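Local coordinates for PPC domain-containing protein (Pyrococcus horikoshii, PDB 2DT4) that is of unknown function but adopts the PPC fold shared by plants and prokaryotes and assembles as a trimer, at residues T131-G134 and L135-E139. Numbering follows the deposited sequence.
Sequences TKYG and LALWE
Leu-137 brings its CD1 methyl obliquely up to the Tyr-133 ring, CD1 of the leucine standing 3.8 Å from CD1 of the tyrosine and a little farther from its CE1. The two side chains run at about a right angle to each other. Thr-131 meets the same leucine lower on its stem: Thr-131 CG2 packs 3.9 Å from Leu-137 CB, again crosswise, while the threonine hydroxyl turns to the backbone. With OG1 set between the backbone N and the carbonyl carbon (chi1 67°), Thr-131 donates through OG1 to Leu-135 O at 2.7 Å. The donor lies in the carbonyl plane, on a lone pair, with a C=O...O angle of 141°. Thr-131 OG1 in turn accepts a weak bond from Tyr-133 N at 3.4 Å, bent to 134° at the hydrogen; the hydroxyl thus holds Leu-135 O firmly and the backbone of Tyr-133 weakly. Thr-131 to Gly-134 form a type I beta turn, closed by Gly-134 N to Thr-131 O at 3.0 Å. Gly-134 then takes a positive phi, a left-handed conformation that glycine adopts readily, and the chain reverses into Leu-135. The turn and its closing glycine resemble the type I turn plus G1 bulge of a beta hairpin. This bend follows strand 127-128 near the C-terminus of the PPC domain protein, and backbone bonds between Leu-137 and Lys-129 join its returning limb to the incoming one. Leu-135 reaches back only loosely, its CD1 4.3 Å from Tyr-133 CB. On the trimer interface, Phe-112 of the second subunit packs on Leu-135 and meets the Tyr-133 ring edge-to-face, and Glu-18 OE1 of that subunit hydrogen-bonds Tyr-133 OH. Within the loop, Lys-132 CG sits over the centre of one face of the tyrosine ring.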
# COMPACT_ATOMS: atom_id res chain seq x y z
N THR A 131 10.68 -15.26 18.79
CA THR A 131 11.63 -15.98 17.94
C THR A 131 13.04 -15.60 18.38
O THR A 131 13.26 -14.66 19.11
CB THR A 131 11.46 -15.69 16.42
OG1 THR A 131 11.82 -14.33 16.16
CG2 THR A 131 10.01 -15.84 15.98
N LYS A 132 13.99 -16.36 17.88
CA LYS A 132 15.40 -16.15 18.17
C LYS A 132 15.85 -14.77 17.71
O LYS A 132 16.76 -14.17 18.30
CB LYS A 132 16.22 -17.25 17.49
CG LYS A 132 16.01 -17.36 15.98
CD LYS A 132 16.96 -18.34 15.31
CE LYS A 132 16.38 -18.81 13.98
NZ LYS A 132 17.35 -19.51 13.09
N TYR A 133 15.16 -14.22 16.71
CA TYR A 133 15.52 -12.89 16.21
C TYR A 133 15.18 -11.75 17.18
O TYR A 133 15.66 -10.64 17.01
CB TYR A 133 14.88 -12.61 14.83
CG TYR A 133 14.83 -13.76 13.83
CD1 TYR A 133 13.63 -14.39 13.54
CD2 TYR A 133 15.96 -14.16 13.12
CE1 TYR A 133 13.56 -15.44 12.61
CE2 TYR A 133 15.91 -15.19 12.18
CZ TYR A 133 14.69 -15.83 11.92
OH TYR A 133 14.61 -16.86 10.99
N GLY A 134 14.35 -12.00 18.18
CA GLY A 134 13.85 -10.97 19.04
C GLY A 134 12.65 -10.28 18.43
O GLY A 134 12.26 -9.22 18.90
N LEU A 135 12.08 -10.88 17.39
CA LEU A 135 10.83 -10.39 16.80
C LEU A 135 9.72 -11.38 17.10
O LEU A 135 9.96 -12.58 17.06
CB LEU A 135 10.96 -10.30 15.28
CG LEU A 135 12.00 -9.29 14.82
CD1 LEU A 135 12.32 -9.51 13.39
CD2 LEU A 135 11.51 -7.89 15.05
N ALA A 136 8.51 -10.87 17.31
CA ALA A 136 7.35 -11.74 17.52
C ALA A 136 6.74 -11.98 16.15
O ALA A 136 6.27 -11.03 15.51
CB ALA A 136 6.35 -11.11 18.44
N LEU A 137 6.83 -13.22 15.69
CA LEU A 137 6.38 -13.55 14.32
C LEU A 137 5.42 -14.72 14.26
O LEU A 137 5.36 -15.54 15.16
CB LEU A 137 7.62 -13.96 13.51
CG LEU A 137 8.76 -12.93 13.42
CD1 LEU A 137 9.98 -13.46 12.75
CD2 LEU A 137 8.28 -11.65 12.75
N TRP A 138 4.67 -14.79 13.16
CA TRP A 138 3.81 -15.93 12.86
C TRP A 138 4.65 -17.14 12.45
O TRP A 138 5.79 -16.98 12.00
CB TRP A 138 2.92 -15.61 11.65
CG TRP A 138 2.18 -14.31 11.73
CD1 TRP A 138 1.70 -13.69 12.82
CD2 TRP A 138 1.89 -13.45 10.62
NE1 TRP A 138 1.11 -12.50 12.48
CE2 TRP A 138 1.21 -12.34 11.13
CE3 TRP A 138 2.12 -13.54 9.25
CZ2 TRP A 138 0.77 -11.30 10.30
CZ3 TRP A 138 1.71 -12.50 8.44
CH2 TRP A 138 1.02 -11.40 8.97
N GLU A 139 4.02 -18.30 12.46
CA GLU A 139 4.69 -19.51 11.94
C GLU A 139 4.72 -19.29 10.44
O GLU A 139 3.73 -18.86 9.84
CB GLU A 139 3.89 -20.77 12.31
CG GLU A 139 4.60 -22.03 11.89
CD GLU A 139 3.81 -23.29 12.18
OE1 GLU A 139 4.16 -24.34 11.59
OE2 GLU A 139 2.81 -23.22 12.93